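Local coordinates for kinesin-like protein Nod (Drosophila melanogaster, PDB 3DC4) that binds and hydrolyses ATP and binds microtubules through its kinesin motor domain, and is required for meiotic segregation of non-exchange chromosomes, at residues R25-A31 with F65-A71; Y110-M114 with E123-P129; I150-F156 with I223-K229. The contacts are given in a common frame with arbitrary orientation. Residue numbers count along the deposited sequence, not the author numbering.

Interaction 1: residues R25-A31 with F65-A71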
loop_
_atom_site.group_PDB
_atom_site.type_symbol
_atom_site.label_atom_id
_atom_site.label_comp_id
_atom_site.label_asym_id
_atom_site.label_seq_id
_atom_site.Cartn_x
_atom_site.Cartn_y
_atom_site.Cartn_z
ATOM N N ARG A 25 5.794 -5.292 -7.795
ATOM C CA ARG A 25 4.677 -6.121 -8.226
ATOM C C ARG A 25 3.383 -5.328 -8.411
ATOM O O ARG A 25 3.131 -4.344 -7.707
ATOM C CB ARG A 25 4.441 -7.238 -7.200
ATOM C CG ARG A 25 5.657 -8.094 -6.858
ATOM C CD ARG A 25 6.194 -8.865 -8.057
ATOM N NE ARG A 25 6.611 -10.221 -7.689
ATOM C CZ ARG A 25 5.763 -11.228 -7.495
ATOM N NH1 ARG A 25 4.459 -11.026 -7.643
ATOM N NH2 ARG A 25 6.211 -12.430 -7.147
ATOM N N ILE A 26 2.561 -5.767 -9.356
ATOM C CA ILE A 26 1.294 -5.102 -9.619
ATOM C C ILE A 26 0.143 -6.100 -9.638
ATOM O O ILE A 26 0.186 -7.123 -10.333
ATOM C CB ILE A 26 1.335 -4.343 -10.960
ATOM C CG1 ILE A 26 2.366 -3.212 -10.863
ATOM C CG2 ILE A 26 -0.052 -3.770 -11.288
ATOM C CD1 ILE A 26 2.574 -2.427 -12.124
ATOM N N ALA A 27 -0.882 -5.797 -8.854
ATOM C CA ALA A 27 -2.051 -6.649 -8.769
ATOM C C ALA A 27 -3.301 -5.815 -9.018
ATOM O O ALA A 27 -3.305 -4.608 -8.770
ATOM C CB ALA A 27 -2.130 -7.280 -7.388
ATOM N N VAL A 28 -4.348 -6.464 -9.514
ATOM C CA VAL A 28 -5.621 -5.807 -9.760
ATOM C C VAL A 28 -6.702 -6.602 -9.053
ATOM O O VAL A 28 -6.714 -7.838 -9.085
ATOM C CB VAL A 28 -5.968 -5.743 -11.265
ATOM C CG1 VAL A 28 -7.318 -5.050 -11.455
ATOM C CG2 VAL A 28 -4.887 -4.968 -12.010
ATOM N N ARG A 29 -7.608 -5.882 -8.403
ATOM C CA ARG A 29 -8.720 -6.515 -7.712
ATOM C C ARG A 29 -10.023 -5.899 -8.186
ATOM O O ARG A 29 -10.226 -4.691 -8.075
ATOM C CB ARG A 29 -8.611 -6.339 -6.192
ATOM C CG ARG A 29 -9.671 -7.155 -5.431
ATOM C CD ARG A 29 -9.599 -6.981 -3.904
ATOM N NE ARG A 29 -10.349 -8.047 -3.225
ATOM C CZ ARG A 29 -10.473 -8.168 -1.909
ATOM N NH1 ARG A 29 -9.897 -7.280 -1.111
ATOM N NH2 ARG A 29 -11.148 -9.191 -1.393
ATOM N N GLU A 30 -10.900 -6.743 -8.713
ATOM C CA GLU A 30 -12.197 -6.306 -9.200
ATOM C C GLU A 30 -13.132 -6.145 -8.007
ATOM O O GLU A 30 -13.246 -7.050 -7.185
ATOM C CB GLU A 30 -12.771 -7.350 -10.163
ATOM C CG GLU A 30 -14.208 -7.079 -10.599
ATOM C CD GLU A 30 -14.773 -8.203 -11.458
ATOM O OE1 GLU A 30 -14.623 -9.375 -11.063
ATOM O OE2 GLU A 30 -15.371 -7.915 -12.515
ATOM N N ALA A 31 -13.784 -4.991 -7.899
ATOM C CA ALA A 31 -14.711 -4.754 -6.794
ATOM C C ALA A 31 -15.993 -5.559 -7.053
ATOM O O ALA A 31 -16.256 -5.977 -8.187
ATOM C CB ALA A 31 -15.034 -3.262 -6.690
ATOM N N PHE A 65 -0.651 -8.368 -15.550
ATOM C CA PHE A 65 0.069 -7.973 -14.351
ATOM C C PHE A 65 0.600 -9.201 -13.629
ATOM O O PHE A 65 0.768 -10.253 -14.236
ATOM C CB PHE A 65 -0.858 -7.181 -13.449
ATOM C CG PHE A 65 -1.472 -6.003 -14.132
ATOM C CD1 PHE A 65 -0.667 -5.009 -14.670
ATOM C CD2 PHE A 65 -2.848 -5.903 -14.273
ATOM C CE1 PHE A 65 -1.221 -3.927 -15.344
ATOM C CE2 PHE A 65 -3.412 -4.822 -14.949
ATOM C CZ PHE A 65 -2.594 -3.836 -15.482
ATOM N N ASP A 66 0.871 -9.069 -12.338
ATOM C CA ASP A 66 1.385 -10.197 -11.570
ATOM C C ASP A 66 0.265 -10.964 -10.896
ATOM O O ASP A 66 0.426 -12.133 -10.550
ATOM C CB ASP A 66 2.360 -9.714 -10.508
ATOM C CG ASP A 66 3.588 -9.071 -11.111
ATOM O OD1 ASP A 66 3.767 -7.848 -10.935
ATOM O OD2 ASP A 66 4.364 -9.785 -11.780
ATOM N N HIS A 67 -0.868 -10.292 -10.704
ATOM C CA HIS A 67 -2.031 -10.886 -10.054
ATOM C C HIS A 67 -3.295 -10.228 -10.579
ATOM O O HIS A 67 -3.348 -9.012 -10.711
ATOM C CB HIS A 67 -1.979 -10.656 -8.538
ATOM C CG HIS A 67 -0.780 -11.251 -7.867
ATOM N ND1 HIS A 67 -0.642 -12.606 -7.657
ATOM C CD2 HIS A 67 0.342 -10.677 -7.368
ATOM C CE1 HIS A 67 0.511 -12.842 -7.057
ATOM N NE2 HIS A 67 1.128 -11.689 -6.870
ATOM N N ALA A 68 -4.306 -11.029 -10.893
ATOM C CA ALA A 68 -5.585 -10.497 -11.354
ATOM C C ALA A 68 -6.638 -11.227 -10.519
ATOM O O ALA A 68 -6.925 -12.406 -10.753
ATOM C CB ALA A 68 -5.788 -10.765 -12.849
ATOM N N PHE A 69 -7.197 -10.517 -9.540
ATOM C CA PHE A 69 -8.183 -11.074 -8.620
ATOM C C PHE A 69 -9.627 -10.704 -8.941
ATOM O O PHE A 69 -9.991 -9.528 -8.924
ATOM C CB PHE A 69 -7.893 -10.607 -7.186
ATOM C CG PHE A 69 -6.498 -10.908 -6.703
ATOM C CD1 PHE A 69 -6.065 -12.224 -6.550
ATOM C CD2 PHE A 69 -5.628 -9.872 -6.367
ATOM C CE1 PHE A 69 -4.788 -12.502 -6.066
ATOM C CE2 PHE A 69 -4.345 -10.143 -5.880
ATOM C CZ PHE A 69 -3.926 -11.457 -5.732
ATOM N N PRO A 70 -10.471 -11.708 -9.238
ATOM C CA PRO A 70 -11.877 -11.420 -9.543
ATOM C C PRO A 70 -12.621 -11.054 -8.257
ATOM O O PRO A 70 -12.103 -11.258 -7.155
ATOM C CB PRO A 70 -12.371 -12.727 -10.161
ATOM C CG PRO A 70 -11.545 -13.757 -9.463
ATOM C CD PRO A 70 -10.165 -13.132 -9.467
ATOM N N ALA A 71 -13.832 -10.525 -8.398
ATOM C CA ALA A 71 -14.625 -10.119 -7.245
ATOM C C ALA A 71 -14.873 -11.249 -6.245
ATOM O O ALA A 71 -15.249 -10.992 -5.111
ATOM C CB ALA A 71 -15.948 -9.543 -7.710
HETATM O O HOH W 1 -12.234 -9.697 -4.544
HETATM O O HOH W 2 -13.922 -7.988 -4.698
#
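Residues 25-30 and 67-69 run side by side as parallel strands. Their axes come within 4.7 Å and their directions differ by 11°. They belong to the central mixed sheet of the kinesin motor domain, a P-loop NTPase fold. The short strand 67-69 pairs with one side of strand 23-30, while strand 305-312 pairs with the other. The register matches Ala27 with His67, Val28 with Ala68 and Arg29 with Phe69. Val28 N donates to His67 O (3.0 Å), Phe69 N to Val28 O (2.8 Å) and Glu30 N to Phe69 O (2.9 Å). This zigzag from one strand to the other is the parallel pattern. At the start, Ile26 O accepts from Asp66 N at 2.9 Å and only weakly from His67 N at 3.4 Å. The Asp66 side chain continues the pairing, with OD1 taking Ile26 N at 2.9 Å. The same OD1 forms a salt bridge with Lys333 of helix 319-335.

Ala27, His67 and Phe69 share one sheet face, under helix 75-82. Ala27 CB lies 3.6 Å from His67 CB and 3.9 Å from Phe69 CE2. Val28 points to the other face, where helix 319-335 packs. The Phe65 ring also reaches that helix, with Phe65 CD1 3.7 Å from Ile26 CG2. Arg29 extends with all-trans chi1 to chi3 to the ADP pocket, where its guanidinium hydrogen-bonds Gln75 and Ser111. Arg29 NE donates to water 1 (2.8 Å), which also lies 3.0 Å from Pro70 O, within hydrogen-bonding reach. At the end of its strand, Glu30 hydrogen-bonds Ser43 OG through OE2, and Glu30 OE1 accepts Ala71 N at 3.0 Å.

Interaction 2: residues Y110-M114 with E123-P129; sequences YSMGM and EHLGILP. With ADP (adenosine-5'-diphosphate), chain C.
Two glycines cross here almost backbone on backbone, with Gly113 CA and Gly126 CA 3.6 Å apart. A CB on either would clash with the other segment. Gly113 has phi/psi 76/47 and is the C-prime residue of a Schellman motif that ends helix 108-112. Gly126, phi/psi -91/-166, is at the N-cap position of helix 127-141. The next helix starts against the end of the first: Ile127 N donates to Ser111 O (3.0 Å) and Leu128 N to Met112 O (2.9 Å). Tyr110, chi1 t and chi2 84°, sets one ring face over the ADP adenine. Its OH shares a hydrogen bond with His124 ND1 (3.0 Å; His124 chi1 m), and its N donates to ADP O1A (2.8 Å). Water 3 donates to Tyr110 O (2.7 Å) and His124 O (2.9 Å). The helix that follows the P-loop thus binds nucleotide at its start and meets helix 127-141 at its end. Met112 SD touches Ile127 CD1 (3.7 Å), and both side chains pack on strand 234-241. Met114 and Leu128 reach strand 220-229.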
loop_
_atom_site.group_PDB
_atom_site.type_symbol
_atom_site.label_atom_id
_atom_site.label_comp_id
_atom_site.label_asym_id
_atom_site.label_seq_id
_atom_site.Cartn_x
_atom_site.Cartn_y
_atom_site.Cartn_z
ATOM N N TYR A 110 -11.178 -1.231 2.128
ATOM C CA TYR A 110 -11.591 -2.577 2.497
ATOM C C TYR A 110 -10.409 -3.543 2.371
ATOM O O TYR A 110 -10.117 -4.295 3.302
ATOM C CB TYR A 110 -12.737 -3.036 1.581
ATOM C CG TYR A 110 -13.130 -4.486 1.758
ATOM C CD1 TYR A 110 -14.019 -4.869 2.761
ATOM C CD2 TYR A 110 -12.603 -5.478 0.929
ATOM C CE1 TYR A 110 -14.380 -6.203 2.930
ATOM C CE2 TYR A 110 -12.950 -6.816 1.097
ATOM C CZ TYR A 110 -13.842 -7.169 2.098
ATOM O OH TYR A 110 -14.200 -8.482 2.266
ATOM N N SER A 111 -9.724 -3.500 1.229
ATOM C CA SER A 111 -8.586 -4.390 0.957
ATOM C C SER A 111 -7.398 -4.178 1.893
ATOM O O SER A 111 -6.785 -5.137 2.360
ATOM C CB SER A 111 -8.116 -4.212 -0.497
ATOM O OG SER A 111 -9.117 -4.616 -1.411
ATOM N N MET A 112 -7.075 -2.923 2.172
ATOM C CA MET A 112 -5.931 -2.635 3.018
ATOM C C MET A 112 -6.217 -2.807 4.501
ATOM O O MET A 112 -5.289 -2.899 5.305
ATOM C CB MET A 112 -5.427 -1.219 2.739
ATOM C CG MET A 112 -5.063 -0.966 1.275
ATOM S SD MET A 112 -4.110 -2.330 0.553
ATOM C CE MET A 112 -2.447 -1.645 0.619
ATOM N N GLY A 113 -7.496 -2.846 4.860
ATOM C CA GLY A 113 -7.879 -3.019 6.256
ATOM C C GLY A 113 -7.707 -1.768 7.094
ATOM O O GLY A 113 -7.182 -1.818 8.203
ATOM N N MET A 114 -8.177 -0.645 6.563
ATOM C CA MET A 114 -8.074 0.645 7.228
ATOM C C MET A 114 -9.114 0.881 8.318
ATOM O O MET A 114 -8.981 1.807 9.116
ATOM C CB MET A 114 -8.167 1.759 6.188
ATOM C CG MET A 114 -7.016 1.767 5.200
ATOM S SD MET A 114 -5.423 2.031 6.017
ATOM C CE MET A 114 -5.607 3.714 6.585
ATOM N N GLU A 123 -13.856 -12.684 8.321
ATOM C CA GLU A 123 -13.548 -12.912 6.911
ATOM C C GLU A 123 -13.347 -11.628 6.106
ATOM O O GLU A 123 -12.836 -11.667 4.989
ATOM C CB GLU A 123 -14.652 -13.740 6.242
ATOM C CG GLU A 123 -15.968 -12.997 6.071
ATOM C CD GLU A 123 -16.957 -13.743 5.185
ATOM O OE1 GLU A 123 -18.168 -13.686 5.475
ATOM O OE2 GLU A 123 -16.526 -14.375 4.197
ATOM N N HIS A 124 -13.751 -10.497 6.673
ATOM C CA HIS A 124 -13.633 -9.212 5.994
ATOM C C HIS A 124 -12.409 -8.410 6.426
ATOM O O HIS A 124 -12.150 -7.332 5.897
ATOM C CB HIS A 124 -14.906 -8.397 6.221
ATOM C CG HIS A 124 -16.127 -9.014 5.612
ATOM N ND1 HIS A 124 -16.298 -9.133 4.249
ATOM C CD2 HIS A 124 -17.231 -9.558 6.178
ATOM C CE1 HIS A 124 -17.456 -9.723 4.003
ATOM N NE2 HIS A 124 -18.040 -9.991 5.156
ATOM N N LEU A 125 -11.664 -8.936 7.394
ATOM C CA LEU A 125 -10.458 -8.271 7.873
ATOM C C LEU A 125 -9.496 -8.090 6.706
ATOM O O LEU A 125 -9.292 -9.014 5.913
ATOM C CB LEU A 125 -9.799 -9.105 8.971
ATOM C CG LEU A 125 -10.569 -9.138 10.295
ATOM C CD1 LEU A 125 -9.950 -10.176 11.217
ATOM C CD2 LEU A 125 -10.538 -7.751 10.935
ATOM N N GLY A 126 -8.901 -6.904 6.630
ATOM C CA GLY A 126 -7.987 -6.581 5.550
ATOM C C GLY A 126 -6.509 -6.874 5.747
ATOM O O GLY A 126 -6.102 -7.587 6.673
ATOM N N ILE A 127 -5.697 -6.299 4.866
ATOM C CA ILE A 127 -4.258 -6.515 4.894
ATOM C C ILE A 127 -3.551 -6.108 6.174
ATOM O O ILE A 127 -2.743 -6.877 6.676
ATOM C CB ILE A 127 -3.585 -5.815 3.699
ATOM C CG1 ILE A 127 -3.961 -6.563 2.420
ATOM C CG2 ILE A 127 -2.076 -5.777 3.887
ATOM C CD1 ILE A 127 -3.507 -5.889 1.132
ATOM N N LEU A 128 -3.840 -4.922 6.703
ATOM C CA LEU A 128 -3.179 -4.464 7.923
ATOM C C LEU A 128 -3.265 -5.435 9.095
ATOM O O LEU A 128 -2.241 -5.877 9.614
ATOM C CB LEU A 128 -3.737 -3.106 8.363
ATOM C CG LEU A 128 -2.931 -1.854 8.011
ATOM C CD1 LEU A 128 -3.709 -0.601 8.433
ATOM C CD2 LEU A 128 -1.576 -1.889 8.724
ATOM N N PRO A 129 -4.487 -5.791 9.522
ATOM C CA PRO A 129 -4.593 -6.720 10.650
ATOM C C PRO A 129 -4.000 -8.100 10.383
ATOM O O PRO A 129 -3.464 -8.723 11.294
ATOM C CB PRO A 129 -6.097 -6.757 10.929
ATOM C CG PRO A 129 -6.693 -6.524 9.570
ATOM C CD PRO A 129 -5.820 -5.435 8.999
HETATM P PB ADP C . -12.744 2.746 -1.396
HETATM O O1B ADP C . -11.877 2.411 -2.541
HETATM O O2B ADP C . -11.874 2.758 -0.093
HETATM O O3B ADP C . -13.398 4.258 -1.730
HETATM P PA ADP C . -14.087 0.885 0.129
HETATM O O1A ADP C . -12.848 0.188 0.415
HETATM O O2A ADP C . -14.415 1.955 1.249
HETATM O O3A ADP C . -13.933 1.633 -1.330
HETATM O "O5'" ADP C . -15.266 -0.184 -0.035
HETATM C "C5'" ADP C . -16.505 0.493 -0.284
HETATM C "C4'" ADP C . -17.651 -0.408 0.182
HETATM O "O4'" ADP C . -17.659 -1.654 -0.559
HETATM C "C3'" ADP C . -17.482 -0.786 1.702
HETATM O "O3'" ADP C . -18.708 -1.230 2.267
HETATM C "C2'" ADP C . -16.700 -2.151 1.507
HETATM O "O2'" ADP C . -16.896 -3.015 2.638
HETATM C "C1'" ADP C . -17.412 -2.789 0.285
HETATM N N9 ADP C . -16.517 -3.715 -0.408
HETATM C C8 ADP C . -15.505 -3.372 -1.276
HETATM N N7 ADP C . -14.808 -4.434 -1.613
HETATM C C5 ADP C . -15.455 -5.535 -1.149
HETATM C C6 ADP C . -15.210 -6.932 -1.174
HETATM N N6 ADP C . -14.198 -7.449 -1.962
HETATM N N1 ADP C . -16.003 -7.750 -0.441
HETATM C C2 ADP C . -17.067 -7.279 0.216
HETATM N N3 ADP C . -17.324 -5.978 0.294
HETATM C C4 ADP C . -16.535 -5.082 -0.317
HETATM O O HOH W 3 -11.431 -4.534 5.701
#

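Interaction 3: residues I150-F156 with I223-K229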
loop_
_atom_site.group_PDB
_atom_site.type_symbol
_atom_site.label_atom_id
_atom_site.label_comp_id
_atom_site.label_asym_id
_atom_site.label_seq_id
_atom_site.Cartn_x
_atom_site.Cartn_y
_atom_site.Cartn_z
ATOM N N ILE A 150 13.132 -7.523 19.158
ATOM C CA ILE A 150 12.396 -6.768 18.154
ATOM C C ILE A 150 11.194 -6.095 18.790
ATOM O O ILE A 150 10.544 -6.668 19.657
ATOM C CB ILE A 150 11.886 -7.694 17.026
ATOM C CG1 ILE A 150 13.049 -8.471 16.408
ATOM C CG2 ILE A 150 11.160 -6.870 15.978
ATOM C CD1 ILE A 150 14.119 -7.599 15.789
ATOM N N GLN A 151 10.913 -4.868 18.372
ATOM C CA GLN A 151 9.752 -4.152 18.879
ATOM C C GLN A 151 8.955 -3.666 17.684
ATOM O O GLN A 151 9.530 -3.272 16.671
ATOM C CB GLN A 151 10.171 -2.975 19.754
ATOM C CG GLN A 151 10.885 -3.407 21.027
ATOM C CD GLN A 151 11.062 -2.266 21.996
ATOM O OE1 GLN A 151 11.802 -1.316 21.730
ATOM N NE2 GLN A 151 10.372 -2.341 23.124
ATOM N N VAL A 152 7.635 -3.688 17.815
ATOM C CA VAL A 152 6.744 -3.284 16.736
ATOM C C VAL A 152 5.981 -2.004 17.056
ATOM O O VAL A 152 5.546 -1.790 18.189
ATOM C CB VAL A 152 5.727 -4.406 16.435
ATOM C CG1 VAL A 152 4.969 -4.102 15.150
ATOM C CG2 VAL A 152 6.447 -5.734 16.342
ATOM N N TYR A 153 5.827 -1.150 16.049
ATOM C CA TYR A 153 5.122 0.113 16.216
ATOM C C TYR A 153 4.275 0.403 14.989
ATOM O O TYR A 153 4.383 -0.278 13.969
ATOM C CB TYR A 153 6.112 1.269 16.402
ATOM C CG TYR A 153 7.112 1.080 17.520
ATOM C CD1 TYR A 153 8.246 0.283 17.345
ATOM C CD2 TYR A 153 6.918 1.694 18.755
ATOM C CE1 TYR A 153 9.165 0.100 18.378
ATOM C CE2 TYR A 153 7.824 1.517 19.794
ATOM C CZ TYR A 153 8.945 0.720 19.602
ATOM O OH TYR A 153 9.829 0.534 20.642
ATOM N N ALA A 154 3.433 1.420 15.099
ATOM C CA ALA A 154 2.586 1.827 13.991
ATOM C C ALA A 154 2.542 3.348 13.940
ATOM O O ALA A 154 2.519 4.007 14.978
ATOM C CB ALA A 154 1.173 1.273 14.170
ATOM N N SER A 155 2.574 3.894 12.729
ATOM C CA SER A 155 2.462 5.327 12.516
ATOM C C SER A 155 1.286 5.486 11.560
ATOM O O SER A 155 0.981 4.570 10.794
ATOM C CB SER A 155 3.751 5.924 11.928
ATOM O OG SER A 155 4.143 5.330 10.704
ATOM N N PHE A 156 0.596 6.618 11.643
ATOM C CA PHE A 156 -0.560 6.886 10.786
ATOM C C PHE A 156 -0.420 8.305 10.255
ATOM O O PHE A 156 -0.590 9.283 10.986
ATOM C CB PHE A 156 -1.866 6.754 11.584
ATOM C CG PHE A 156 -3.109 6.578 10.734
ATOM C CD1 PHE A 156 -3.181 7.092 9.442
ATOM C CD2 PHE A 156 -4.228 5.923 11.253
ATOM C CE1 PHE A 156 -4.347 6.961 8.675
ATOM C CE2 PHE A 156 -5.398 5.787 10.497
ATOM C CZ PHE A 156 -5.455 6.310 9.202
ATOM N N ILE A 223 -1.537 6.564 5.108
ATOM C CA ILE A 223 -0.358 5.719 5.136
ATOM C C ILE A 223 -0.153 5.185 6.545
ATOM O O ILE A 223 0.296 5.911 7.439
ATOM C CB ILE A 223 0.893 6.506 4.717
ATOM C CG1 ILE A 223 0.685 7.065 3.302
ATOM C CG2 ILE A 223 2.122 5.603 4.770
ATOM C CD1 ILE A 223 1.628 8.196 2.922
ATOM N N VAL A 224 -0.519 3.928 6.759
ATOM C CA VAL A 224 -0.331 3.309 8.061
ATOM C C VAL A 224 0.893 2.426 7.900
ATOM O O VAL A 224 0.948 1.561 7.023
ATOM C CB VAL A 224 -1.546 2.459 8.480
ATOM C CG1 VAL A 224 -1.261 1.765 9.798
ATOM C CG2 VAL A 224 -2.769 3.344 8.619
ATOM N N THR A 225 1.888 2.666 8.735
ATOM C CA THR A 225 3.119 1.909 8.658
ATOM C C THR A 225 3.394 1.078 9.890
ATOM O O THR A 225 3.342 1.573 11.019
ATOM C CB THR A 225 4.318 2.846 8.428
ATOM O OG1 THR A 225 4.172 3.486 7.159
ATOM C CG2 THR A 225 5.628 2.072 8.459
ATOM N N ILE A 226 3.666 -0.199 9.649
ATOM C CA ILE A 226 4.018 -1.120 10.710
ATOM C C ILE A 226 5.541 -1.085 10.729
ATOM O O ILE A 226 6.189 -1.432 9.738
ATOM C CB ILE A 226 3.531 -2.546 10.399
ATOM C CG1 ILE A 226 2.005 -2.591 10.473
ATOM C CG2 ILE A 226 4.155 -3.541 11.372
ATOM C CD1 ILE A 226 1.407 -3.971 10.189
ATOM N N HIS A 227 6.098 -0.634 11.849
ATOM C CA HIS A 227 7.543 -0.528 12.013
ATOM C C HIS A 227 8.090 -1.686 12.831
ATOM O O HIS A 227 7.555 -2.027 13.888
ATOM C CB HIS A 227 7.906 0.774 12.734
ATOM C CG HIS A 227 7.464 2.018 12.027
ATOM N ND1 HIS A 227 8.319 2.782 11.262
ATOM C CD2 HIS A 227 6.261 2.640 11.982
ATOM C CE1 HIS A 227 7.663 3.824 10.779
ATOM N NE2 HIS A 227 6.412 3.762 11.201
ATOM N N VAL A 228 9.159 -2.286 12.324
ATOM C CA VAL A 228 9.844 -3.391 12.980
ATOM C C VAL A 228 11.205 -2.809 13.342
ATOM O O VAL A 228 12.025 -2.527 12.464
ATOM C CB VAL A 228 10.006 -4.581 12.008
ATOM C CG1 VAL A 228 10.849 -5.675 12.640
ATOM C CG2 VAL A 228 8.627 -5.135 11.649
ATOM N N LYS A 229 11.430 -2.613 14.640
ATOM C CA LYS A 229 12.666 -2.015 15.129
ATOM C C LYS A 229 13.508 -2.878 16.057
ATOM O O LYS A 229 12.988 -3.541 16.952
ATOM C CB LYS A 229 12.348 -0.700 15.855
ATOM C CG LYS A 229 11.825 0.426 14.974
ATOM C CD LYS A 229 11.744 1.725 15.773
ATOM C CE LYS A 229 11.474 2.930 14.880
ATOM N NZ LYS A 229 11.408 4.179 15.685
HETATM O O HOH W 4 13.413 -2.132 19.739
HETATM O O HOH W 5 3.015 5.967 8.321
#
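Ile150 opens the contact with CG2 3.6 Å from Val228 CG1. At Gln151 the antiparallel pairing is in place: Gln151 N donates to Lys229 O (2.8 Å) and Lys229 N to Gln151 O (2.9 Å). Val152 turns to the face covered by helix 127-141, with CG1 3.9 Å from Ile226 CG2. Tyr153 forms the next hydrogen-bonded pair: Tyr153 N donates to His227 O (2.9 Å) and His227 N to Tyr153 O (2.7 Å). Its ring lies along Lys229, Tyr153 CE1 to Lys229 CD 4.0 Å. Ala154 faces Ile226 in a non-hydrogen-bonded pair, with Ala154 CA 3.1 Å from Thr225 O. Ser155 pairs with Thr225, and its OG shares a hydrogen bond with His227 NE2 (2.8 Å). Water 5 joins Ser155 OG (2.7 Å), Ile223 O (2.9 Å) and Thr225 OG1 (3.0 Å). At Phe156, Val224 CG2 sits over the ring, a CH-pi contact 3.7 Å from its centroid. Six successive residue pairs, with strand directions 156° apart, make this a twisted antiparallel part of the central sheet of the kinesin motor domain.

Interactions 1 and 3 reach the same central sheet on opposite sides of the chain's centre, their centres about 26 Å apart. The centre of interaction 2 lies about 16 Å from each of theirs, and it touches both. Toward interaction 1, Arg29 NH1 is 2.8 Å from Ser111 OG, a probable hydrogen bond, and 3.8 Å from Tyr110 CE2. Arg29 and Tyr110 both belong to the ADP pocket, so interactions 1 and 2 meet at the nucleotide. Toward interaction 3 the join is apolar: Met114 CE is 3.5 Å from Val224 CG2 and 3.7 Å from Phe156 CZ, while Leu128 CD1 is 3.7 Å from Val224 CG1. Interaction 3 stays off the nucleotide, with the Phe156 side chain about 12 Å from ADP.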